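PDB 2BA9: putative aminooxidase from Propionibacterium acnes, which isomerises polyunsaturated fatty acid to conjugated linoleic acid with bound FAD, in a fold related to the flavin-containing amine oxidoreductases. Local coordinates for residues P65-D68 against T69-E72; K183-D186 against F187-M191; M403-N407 against F408-C412. One frame throughout, in Å; residues are numbered along the deposited sequence.

In the fold
Each of the three contacts joins a loop or turn to the first turn of the helix that follows it, so they come in series along the chain and neither nest nor cross. Contact 1 starts helix 68-77 after the loop that follows strand 54-55. Contact 2 is the two-residue connection between helices 178-184 and 187-195. Contact 3 leads from the loop beyond strand 396-398 into helix 408-423, near the centre of the chain. They meet in space: contacts 1 and 3 both hold the flavin carbonyl O2, contacts 2 and 3 share a sodium ion and its waters, and S66 of contact 1 packs on T189 of contact 2.

Contact 1. Residues P65-D68 against T69-E72; sequences PSYD and TIQE. With FAD (flavin-adenine dinucleotide), chain D.
Y67 sits at the N-cap of helix 68-77 with its carbonyl turned into the first turn, where Y67 O takes the N-H of Q71 at 2.9 Å; one residue on, D68 O accepts from E72 N at 3.0 Å. Just before the helix the chain makes an inverse gamma turn centred on Y67, closed by a weak bond from D68 N to S66 O. The side chains of Y67 and I70 leave this first turn running alongside each other in the same direction. CD2 of the Y67 ring lies 3.7 Å from CG1 of I70, an apolar contact made obliquely to the ring. A chi1 of -56° sets CG1 anti to the carbonyl carbon of I70, bringing that branch next to the tyrosine. Beyond it the phenol reaches the cofactor: Y67 OH donates to FAD O2 over 2.7 Å, and the flavin oxygen stands at the ring edge, near the ring plane. The tyrosine thus both begins the helix and holds one carbonyl of the isoalloxazine, a bond that would probably draw electron density toward O2. Further along the turn, CB of Q71 rests 3.3 Å from D68 O, while the amide end of Q71 bends off to D75. The carboxylate of E72 likewise finds its partner outside the turn, in Y24. Around the contact, helix 408-423 lies against this helix start: D409 accepts from the backbone N-H of I70, T69 touches D409 and H413, and the ring of F408 meets that of Y67 edge-to-face. From another direction, S66 reaches T189 on helix 187-195.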
loop_
_atom_site.group_PDB
_atom_site.type_symbol
_atom_site.label_atom_id
_atom_site.label_comp_id
_atom_site.label_asym_id
_atom_site.label_seq_id
_atom_site.Cartn_x
_atom_site.Cartn_y
_atom_site.Cartn_z
ATOM N N PRO A 65 1.222 13.628 8.408
ATOM C CA PRO A 65 2.052 14.810 8.149
ATOM C C PRO A 65 3.485 14.498 7.777
ATOM O O PRO A 65 4.152 15.351 7.203
ATOM C CB PRO A 65 2.018 15.582 9.477
ATOM C CG PRO A 65 0.802 15.108 10.169
ATOM C CD PRO A 65 0.626 13.675 9.757
ATOM N N SER A 66 3.947 13.294 8.124
ATOM C CA SER A 66 5.289 12.832 7.745
ATOM C C SER A 66 5.343 12.273 6.304
ATOM O O SER A 66 6.330 11.663 5.917
ATOM C CB SER A 66 5.829 11.792 8.752
ATOM O OG SER A 66 5.028 10.610 8.813
ATOM N N TYR A 67 4.295 12.481 5.511
ATOM C CA TYR A 67 4.313 12.062 4.099
ATOM C C TYR A 67 5.079 13.095 3.261
ATOM O O TYR A 67 4.514 13.734 2.376
ATOM C CB TYR A 67 2.884 11.876 3.570
ATOM C CG TYR A 67 2.306 10.473 3.706
ATOM C CD1 TYR A 67 2.672 9.626 4.759
ATOM C CD2 TYR A 67 1.370 10.009 2.782
ATOM C CE1 TYR A 67 2.147 8.347 4.859
ATOM C CE2 TYR A 67 0.835 8.742 2.877
ATOM C CZ TYR A 67 1.218 7.914 3.916
ATOM O OH TYR A 67 0.673 6.647 3.998
ATOM N N ASP A 68 6.373 13.236 3.534
ATOM C CA ASP A 68 7.187 14.301 2.926
ATOM C C ASP A 68 7.171 14.283 1.393
ATOM O O ASP A 68 7.012 15.329 0.764
ATOM C CB ASP A 68 8.631 14.246 3.442
ATOM C CG ASP A 68 8.774 14.756 4.913
ATOM O OD1 ASP A 68 7.954 15.579 5.378
ATOM O OD2 ASP A 68 9.732 14.337 5.602
ATOM N N THR A 69 7.316 13.100 0.793
ATOM C CA THR A 69 7.346 12.996 -0.673
ATOM C C THR A 69 5.983 13.357 -1.272
ATOM O O THR A 69 5.912 14.077 -2.262
ATOM C CB THR A 69 7.802 11.603 -1.134
ATOM O OG1 THR A 69 8.984 11.230 -0.402
ATOM C CG2 THR A 69 8.111 11.599 -2.620
ATOM N N ILE A 70 4.903 12.896 -0.652
ATOM C CA ILE A 70 3.567 13.300 -1.104
ATOM C C ILE A 70 3.381 14.814 -0.979
ATOM O O ILE A 70 2.754 15.419 -1.843
ATOM C CB ILE A 70 2.410 12.554 -0.383
ATOM C CG1 ILE A 70 2.579 11.028 -0.530
ATOM C CG2 ILE A 70 1.049 13.006 -0.949
ATOM C CD1 ILE A 70 2.966 10.546 -1.961
ATOM N N GLN A 71 3.949 15.436 0.058
ATOM C CA GLN A 71 3.922 16.900 0.155
ATOM C C GLN A 71 4.612 17.546 -1.042
ATOM O O GLN A 71 4.109 18.530 -1.600
ATOM C CB GLN A 71 4.567 17.396 1.447
ATOM C CG GLN A 71 4.505 18.916 1.617
ATOM C CD GLN A 71 3.088 19.439 1.601
ATOM O OE1 GLN A 71 2.300 19.140 2.498
ATOM N NE2 GLN A 71 2.746 20.222 0.576
ATOM N N GLU A 72 5.752 16.996 -1.446
ATOM C CA GLU A 72 6.458 17.485 -2.646
ATOM C C GLU A 72 5.608 17.375 -3.921
ATOM O O GLU A 72 5.676 18.247 -4.813
ATOM C CB GLU A 72 7.760 16.723 -2.853
ATOM C CG GLU A 72 8.930 17.248 -2.051
ATOM C CD GLU A 72 10.173 16.422 -2.283
ATOM O OE1 GLU A 72 10.372 15.946 -3.421
ATOM O OE2 GLU A 72 10.947 16.236 -1.323
HETATM P PA FAD D . -0.392 0.569 -7.790
HETATM O O1A FAD D . -1.072 1.659 -7.016
HETATM O O2A FAD D . -1.014 -0.810 -7.715
HETATM O O5B FAD D . -0.383 0.975 -9.340
HETATM C C5B FAD D . 0.265 0.103 -10.236
HETATM C C4B FAD D . -0.028 0.514 -11.663
HETATM O O4B FAD D . 0.665 -0.353 -12.539
HETATM C C3B FAD D . -1.522 0.443 -11.984
HETATM O O3B FAD D . -1.957 1.672 -12.519
HETATM C C2B FAD D . -1.622 -0.707 -12.959
HETATM O O2B FAD D . -2.741 -0.598 -13.839
HETATM C C1B FAD D . -0.215 -0.704 -13.582
HETATM N N9A FAD D . 0.092 -2.024 -14.162
HETATM C C8A FAD D . 0.028 -3.251 -13.536
HETATM N N7A FAD D . 0.366 -4.219 -14.435
HETATM C C5A FAD D . 0.647 -3.620 -15.625
HETATM C C6A FAD D . 1.028 -4.113 -16.889
HETATM N N6A FAD D . 1.556 -5.376 -16.982
HETATM N N1A FAD D . 1.269 -3.206 -17.916
HETATM C C2A FAD D . 1.080 -1.843 -17.734
HETATM N N3A FAD D . 0.699 -1.371 -16.485
HETATM C C4A FAD D . 0.467 -2.236 -15.459
HETATM N N1 FAD D . -1.761 3.903 0.908
HETATM C C2 FAD D . -1.455 4.861 1.853
HETATM O O2 FAD D . -0.400 5.489 1.770
HETATM N N3 FAD D . -2.321 5.090 2.905
HETATM C C4 FAD D . -3.503 4.386 2.996
HETATM O O4 FAD D . -4.267 4.630 3.943
HETATM C C4X FAD D . -3.823 3.425 2.032
HETATM N N5 FAD D . -4.989 2.683 2.104
HETATM C C5X FAD D . -5.389 1.852 1.074
HETATM C C6 FAD D . -6.634 1.229 1.108
HETATM C C7 FAD D . -7.037 0.425 0.044
HETATM C C7M FAD D . -8.394 -0.218 0.107
HETATM C C8 FAD D . -6.190 0.236 -1.044
HETATM C C8M FAD D . -6.576 -0.621 -2.211
HETATM C C9 FAD D . -4.945 0.859 -1.066
HETATM C C9A FAD D . -4.524 1.665 -0.007
HETATM N N10 FAD D . -3.262 2.287 0.003
HETATM C C10 FAD D . -2.944 3.208 0.975
HETATM C "C1'" FAD D . -2.131 1.739 -0.801
HETATM C "C2'" FAD D . -1.810 2.614 -2.007
HETATM O "O2'" FAD D . -2.979 2.957 -2.743
HETATM C "C3'" FAD D . -0.819 1.852 -2.872
HETATM O "O3'" FAD D . 0.268 1.401 -2.061
HETATM C "C4'" FAD D . -0.324 2.715 -4.021
HETATM O "O4'" FAD D . -1.351 2.936 -4.980
HETATM C "C5'" FAD D . 0.890 2.038 -4.643
HETATM O "O5'" FAD D . 1.189 2.627 -5.877
HETATM P P FAD D . 2.025 1.795 -6.989
HETATM O O1P FAD D . 2.172 2.612 -8.259
HETATM O O2P FAD D . 3.338 1.427 -6.392
HETATM O O3P FAD D . 1.147 0.497 -7.336
#

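Contact 2. Residues K183-D186 against F187-M191; sequences KYLD and FVTMM. With NA (sodium ion), chain B.
A capping aspartate, D186, turns the chain from helix 178-184 into helix 187-195 beside a sodium site, and its carboxylate meets T189 three residues on. D186 is the N-cap: OD1 accepts the T189 backbone N-H at 3.1 Å, the N-H arriving 36° off the plane of the carboxylate. The same oxygen takes the hydroxyl of T189, with OG1 modelled only 2.4 Å from OD1, a doubtfully short distance. The two side chains run nearly perpendicular. A chi1 of 59° tucks the D186 carboxyl group between its own backbone N and carbonyl carbon, which curls OD1 back over the start of the helix, while waters donate to OD2. D186 O adds a nearly straight backbone bond to M190 N. T189 also lays its CG2 methyl 3.4 Å from Y184 O, beside the carbonyl of the last residue of the first helix. Between the helices, L185 centres an inverse gamma turn; its CG sits over the centre of one face of the Y184 ring, and its CD2 lies 4.2 Å from SD of M190. F187 and M190 pack on W161 of helix 158-161.

The sodium ion lies near OD2 of the aspartate. K183 O binds it at 2.5 Å, and E410 of helix 408-423 supplies the other protein ligand. D186 acts as a second-shell residue, since water 3, a ligand of the ion, donates to its OD2. Water 1, also on the metal, donates to Y184 O, so the last turn of helix 178-184 and the cap of the next are both tied to one hydration shell. A further water bridges the cap itself, giving protons to D186 OD2 and to T189 OG1 at 3.1 Å.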
loop_
_atom_site.group_PDB
_atom_site.type_symbol
_atom_site.label_atom_id
_atom_site.label_comp_id
_atom_site.label_asym_id
_atom_site.label_seq_id
_atom_site.Cartn_x
_atom_site.Cartn_y
_atom_site.Cartn_z
ATOM N N LYS A 183 8.361 0.237 9.002
ATOM C CA LYS A 183 8.658 1.193 7.925
ATOM C C LYS A 183 7.426 2.022 7.547
ATOM O O LYS A 183 7.560 3.191 7.184
ATOM C CB LYS A 183 9.251 0.485 6.689
ATOM C CG LYS A 183 10.707 0.070 6.901
ATOM C CD LYS A 183 11.339 -0.622 5.696
ATOM C CE LYS A 183 12.699 -1.186 6.062
ATOM N NZ LYS A 183 13.664 -0.146 6.578
ATOM N N TYR A 184 6.242 1.421 7.631
ATOM C CA TYR A 184 4.966 2.141 7.533
ATOM C C TYR A 184 4.614 2.790 8.870
ATOM O O TYR A 184 4.680 4.027 9.022
ATOM C CB TYR A 184 3.866 1.174 7.056
ATOM C CG TYR A 184 2.423 1.561 7.337
ATOM C CD1 TYR A 184 2.013 2.896 7.354
ATOM C CD2 TYR A 184 1.459 0.579 7.554
ATOM C CE1 TYR A 184 0.715 3.230 7.621
ATOM C CE2 TYR A 184 0.145 0.906 7.801
ATOM C CZ TYR A 184 -0.229 2.233 7.830
ATOM O OH TYR A 184 -1.534 2.590 8.080
ATOM N N LEU A 185 4.266 1.970 9.850
ATOM C CA LEU A 185 3.952 2.480 11.184
ATOM C C LEU A 185 5.221 2.608 12.004
ATOM O O LEU A 185 5.444 1.874 12.968
ATOM C CB LEU A 185 2.920 1.602 11.886
ATOM C CG LEU A 185 1.495 1.659 11.320
ATOM C CD1 LEU A 185 0.680 0.497 11.854
ATOM C CD2 LEU A 185 0.804 2.971 11.650
ATOM N N ASP A 186 6.069 3.550 11.613
ATOM C CA ASP A 186 7.187 3.921 12.457
ATOM C C ASP A 186 6.602 4.684 13.635
ATOM O O ASP A 186 5.399 5.007 13.641
ATOM C CB ASP A 186 8.277 4.705 11.708
ATOM C CG ASP A 186 7.790 6.003 11.084
ATOM O OD1 ASP A 186 6.597 6.347 11.152
ATOM O OD2 ASP A 186 8.646 6.684 10.477
ATOM N N PHE A 187 7.396 4.920 14.662
ATOM C CA PHE A 187 6.801 5.415 15.900
ATOM C C PHE A 187 6.029 6.729 15.677
ATOM O O PHE A 187 4.959 6.921 16.231
ATOM C CB PHE A 187 7.839 5.566 17.005
ATOM C CG PHE A 187 7.234 5.746 18.362
ATOM C CD1 PHE A 187 6.847 4.643 19.113
ATOM C CD2 PHE A 187 7.018 7.016 18.871
ATOM C CE1 PHE A 187 6.267 4.806 20.361
ATOM C CE2 PHE A 187 6.455 7.188 20.115
ATOM C CZ PHE A 187 6.065 6.082 20.859
ATOM N N VAL A 188 6.556 7.615 14.841
ATOM C CA VAL A 188 5.896 8.897 14.588
ATOM C C VAL A 188 4.574 8.738 13.844
ATOM O O VAL A 188 3.612 9.454 14.106
ATOM C CB VAL A 188 6.813 9.843 13.802
ATOM C CG1 VAL A 188 6.068 11.129 13.433
ATOM C CG2 VAL A 188 8.035 10.164 14.628
ATOM N N THR A 189 4.536 7.794 12.911
ATOM C CA THR A 189 3.339 7.548 12.117
ATOM C C THR A 189 2.270 6.911 12.993
ATOM O O THR A 189 1.123 7.353 12.980
ATOM C CB THR A 189 3.662 6.670 10.894
ATOM O OG1 THR A 189 4.665 7.329 10.112
ATOM C CG2 THR A 189 2.436 6.429 10.033
ATOM N N MET A 190 2.658 5.897 13.768
ATOM C CA MET A 190 1.743 5.267 14.725
ATOM C C MET A 190 1.098 6.327 15.608
ATOM O O MET A 190 -0.119 6.355 15.758
ATOM C CB MET A 190 2.479 4.232 15.583
ATOM C CG MET A 190 1.594 3.455 16.556
ATOM S SD MET A 190 0.482 2.292 15.763
ATOM C CE MET A 190 -0.980 3.316 15.534
ATOM N N MET A 191 1.911 7.219 16.162
ATOM C CA MET A 191 1.389 8.300 17.004
ATOM C C MET A 191 0.394 9.211 16.272
ATOM O O MET A 191 -0.652 9.571 16.827
ATOM C CB MET A 191 2.538 9.113 17.592
ATOM C CG MET A 191 3.397 8.334 18.574
ATOM S SD MET A 191 2.479 7.567 19.918
ATOM C CE MET A 191 2.258 5.904 19.265
HETATM NA NA NA B . 8.433 5.447 6.527
HETATM O O HOH W 1 6.412 5.810 7.650
HETATM O O HOH W 2 6.985 8.685 8.501
HETATM O O HOH W 3 9.382 5.368 8.426
HETATM O O HOH W 4 10.222 4.261 5.431
#

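Contact 3. Residues M403-N407 against F408-C412; sequences MSFGN and FDEVC. With NA (sodium ion), chain B; FAD (flavin-adenine dinucleotide), chain D.
N407 is the N-cap of helix 408-423, its OD1 accepting the E410 N-H at 2.8 Å. The two side chains cross obliquely, amide and carboxylate planes 73° apart. ND2 of N407 faces the other way and reaches the carboxylate through water 5, which accepts from ND2 and donates to E410 OE2. Folded back at chi2 (-66°), E410 lays its CG 3.3 Å from N407 OD1 and 4.0 Å from CB of F405. That bend carries OE2 to the sodium ion at 2.3 Å; OE1 takes water 4 and N131. The cap residue is thus linked to the metal through E410.

F408 turns toward the cofactor instead. Its backbone N-H donates to FAD O2 over 3.0 Å, and with chi1 at 61° the ring swings round so that the same oxygen lies over one face, offset toward the rim. Placed at the start of a helix, O2 would probably feel the helix dipole as well. V411 borders the FAD pyrophosphate, its CG1 lying 3.6 Å from FAD O2P.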
loop_
_atom_site.group_PDB
_atom_site.type_symbol
_atom_site.label_atom_id
_atom_site.label_comp_id
_atom_site.label_asym_id
_atom_site.label_seq_id
_atom_site.Cartn_x
_atom_site.Cartn_y
_atom_site.Cartn_z
ATOM N N MET A 403 9.459 -3.339 -3.272
ATOM C CA MET A 403 10.802 -2.850 -2.863
ATOM C C MET A 403 10.809 -1.908 -1.653
ATOM O O MET A 403 11.880 -1.548 -1.131
ATOM C CB MET A 403 11.507 -2.127 -4.025
ATOM C CG MET A 403 11.729 -2.967 -5.275
ATOM S SD MET A 403 12.418 -4.624 -4.993
ATOM C CE MET A 403 13.964 -4.208 -4.183
ATOM N N SER A 404 9.616 -1.509 -1.228
ATOM C CA SER A 404 9.442 -0.556 -0.143
ATOM C C SER A 404 8.318 -1.055 0.766
ATOM O O SER A 404 8.543 -1.889 1.641
ATOM C CB SER A 404 9.148 0.852 -0.700
ATOM O OG SER A 404 8.010 0.868 -1.569
ATOM N N PHE A 405 7.110 -0.556 0.545
ATOM C CA PHE A 405 5.954 -0.992 1.306
ATOM C C PHE A 405 4.721 -0.613 0.520
ATOM O O PHE A 405 4.774 0.302 -0.306
ATOM C CB PHE A 405 5.943 -0.330 2.685
ATOM C CG PHE A 405 4.780 -0.723 3.519
ATOM C CD1 PHE A 405 4.752 -1.963 4.145
ATOM C CD2 PHE A 405 3.690 0.129 3.658
ATOM C CE1 PHE A 405 3.657 -2.341 4.912
ATOM C CE2 PHE A 405 2.589 -0.248 4.413
ATOM C CZ PHE A 405 2.578 -1.477 5.051
ATOM N N GLY A 406 3.623 -1.320 0.772
ATOM C CA GLY A 406 2.360 -1.066 0.107
ATOM C C GLY A 406 1.631 0.192 0.558
ATOM O O GLY A 406 0.448 0.120 0.869
ATOM N N ASN A 407 2.314 1.341 0.595
ATOM C CA ASN A 407 1.632 2.648 0.755
ATOM C C ASN A 407 2.181 3.688 -0.209
ATOM O O ASN A 407 3.263 3.498 -0.774
ATOM C CB ASN A 407 1.511 3.092 2.238
ATOM C CG ASN A 407 2.625 4.051 2.751
ATOM O OD1 ASN A 407 3.232 4.844 2.027
ATOM N ND2 ASN A 407 2.820 4.007 4.068
ATOM N N PHE A 408 1.400 4.741 -0.462
ATOM C CA PHE A 408 1.706 5.618 -1.597
ATOM C C PHE A 408 2.822 6.628 -1.303
ATOM O O PHE A 408 3.500 7.085 -2.222
ATOM C CB PHE A 408 0.451 6.247 -2.244
ATOM C CG PHE A 408 -0.383 7.129 -1.333
ATOM C CD1 PHE A 408 -0.026 8.453 -1.086
ATOM C CD2 PHE A 408 -1.589 6.665 -0.825
ATOM C CE1 PHE A 408 -0.823 9.273 -0.291
ATOM C CE2 PHE A 408 -2.382 7.481 -0.018
ATOM C CZ PHE A 408 -1.984 8.784 0.252
ATOM N N ASP A 409 3.069 6.945 -0.042
ATOM C CA ASP A 409 4.245 7.754 0.259
ATOM C C ASP A 409 5.513 6.919 0.136
ATOM O O ASP A 409 6.524 7.390 -0.374
ATOM C CB ASP A 409 4.169 8.375 1.649
ATOM C CG ASP A 409 5.332 9.307 1.920
ATOM O OD1 ASP A 409 5.363 10.424 1.335
ATOM O OD2 ASP A 409 6.220 8.907 2.705
ATOM N N GLU A 410 5.446 5.669 0.581
ATOM C CA GLU A 410 6.626 4.809 0.602
ATOM C C GLU A 410 7.111 4.529 -0.803
ATOM O O GLU A 410 8.321 4.608 -1.064
ATOM C CB GLU A 410 6.366 3.503 1.358
ATOM C CG GLU A 410 6.220 3.670 2.876
ATOM C CD GLU A 410 7.508 4.124 3.582
ATOM O OE1 GLU A 410 8.594 3.597 3.277
ATOM O OE2 GLU A 410 7.429 5.007 4.472
ATOM N N VAL A 411 6.184 4.218 -1.711
ATOM C CA VAL A 411 6.543 3.931 -3.095
ATOM C C VAL A 411 7.063 5.172 -3.836
ATOM O O VAL A 411 8.012 5.071 -4.608
ATOM C CB VAL A 411 5.391 3.267 -3.906
ATOM C CG1 VAL A 411 4.856 2.008 -3.176
ATOM C CG2 VAL A 411 4.297 4.246 -4.210
ATOM N N CYS A 412 6.442 6.327 -3.607
ATOM C CA CYS A 412 6.870 7.564 -4.254
ATOM C C CYS A 412 8.258 7.965 -3.743
ATOM O O CYS A 412 9.130 8.323 -4.528
ATOM C CB CYS A 412 5.867 8.692 -4.008
ATOM S SG CYS A 412 4.254 8.458 -4.814
HETATM NA NA NA B . 8.433 5.447 6.527
HETATM P PA FAD D . -0.392 0.569 -7.790
HETATM O O1A FAD D . -1.072 1.659 -7.016
HETATM O O2A FAD D . -1.014 -0.810 -7.715
HETATM O O5B FAD D . -0.383 0.975 -9.340
HETATM C C5B FAD D . 0.265 0.103 -10.236
HETATM C C4B FAD D . -0.028 0.514 -11.663
HETATM O O4B FAD D . 0.665 -0.353 -12.539
HETATM C C3B FAD D . -1.522 0.443 -11.984
HETATM O O3B FAD D . -1.957 1.672 -12.519
HETATM C C2B FAD D . -1.622 -0.707 -12.959
HETATM O O2B FAD D . -2.741 -0.598 -13.839
HETATM C C1B FAD D . -0.215 -0.704 -13.582
HETATM N N9A FAD D . 0.092 -2.024 -14.162
HETATM C C8A FAD D . 0.028 -3.251 -13.536
HETATM N N7A FAD D . 0.366 -4.219 -14.435
HETATM C C5A FAD D . 0.647 -3.620 -15.625
HETATM C C6A FAD D . 1.028 -4.113 -16.889
HETATM N N6A FAD D . 1.556 -5.376 -16.982
HETATM N N1A FAD D . 1.269 -3.206 -17.916
HETATM C C2A FAD D . 1.080 -1.843 -17.734
HETATM N N3A FAD D . 0.699 -1.371 -16.485
HETATM C C4A FAD D . 0.467 -2.236 -15.459
HETATM N N1 FAD D . -1.761 3.903 0.908
HETATM C C2 FAD D . -1.455 4.861 1.853
HETATM O O2 FAD D . -0.400 5.489 1.770
HETATM N N3 FAD D . -2.321 5.090 2.905
HETATM C C4 FAD D . -3.503 4.386 2.996
HETATM O O4 FAD D . -4.267 4.630 3.943
HETATM C C4X FAD D . -3.823 3.425 2.032
HETATM N N5 FAD D . -4.989 2.683 2.104
HETATM C C5X FAD D . -5.389 1.852 1.074
HETATM C C6 FAD D . -6.634 1.229 1.108
HETATM C C7 FAD D . -7.037 0.425 0.044
HETATM C C7M FAD D . -8.394 -0.218 0.107
HETATM C C8 FAD D . -6.190 0.236 -1.044
HETATM C C8M FAD D . -6.576 -0.621 -2.211
HETATM C C9 FAD D . -4.945 0.859 -1.066
HETATM C C9A FAD D . -4.524 1.665 -0.007
HETATM N N10 FAD D . -3.262 2.287 0.003
HETATM C C10 FAD D . -2.944 3.208 0.975
HETATM C "C1'" FAD D . -2.131 1.739 -0.801
HETATM C "C2'" FAD D . -1.810 2.614 -2.007
HETATM O "O2'" FAD D . -2.979 2.957 -2.743
HETATM C "C3'" FAD D . -0.819 1.852 -2.872
HETATM O "O3'" FAD D . 0.268 1.401 -2.061
HETATM C "C4'" FAD D . -0.324 2.715 -4.021
HETATM O "O4'" FAD D . -1.351 2.936 -4.980
HETATM C "C5'" FAD D . 0.890 2.038 -4.643
HETATM O "O5'" FAD D . 1.189 2.627 -5.877
HETATM P P FAD D . 2.025 1.795 -6.989
HETATM O O1P FAD D . 2.172 2.612 -8.259
HETATM O O2P FAD D . 3.338 1.427 -6.392
HETATM O O3P FAD D . 1.147 0.497 -7.336
HETATM O O HOH W 5 4.906 5.851 4.732
HETATM O O HOH W 4 10.222 4.261 5.431
HETATM O O HOH W 1 6.412 5.810 7.650
HETATM O O HOH W 3 9.382 5.368 8.426
#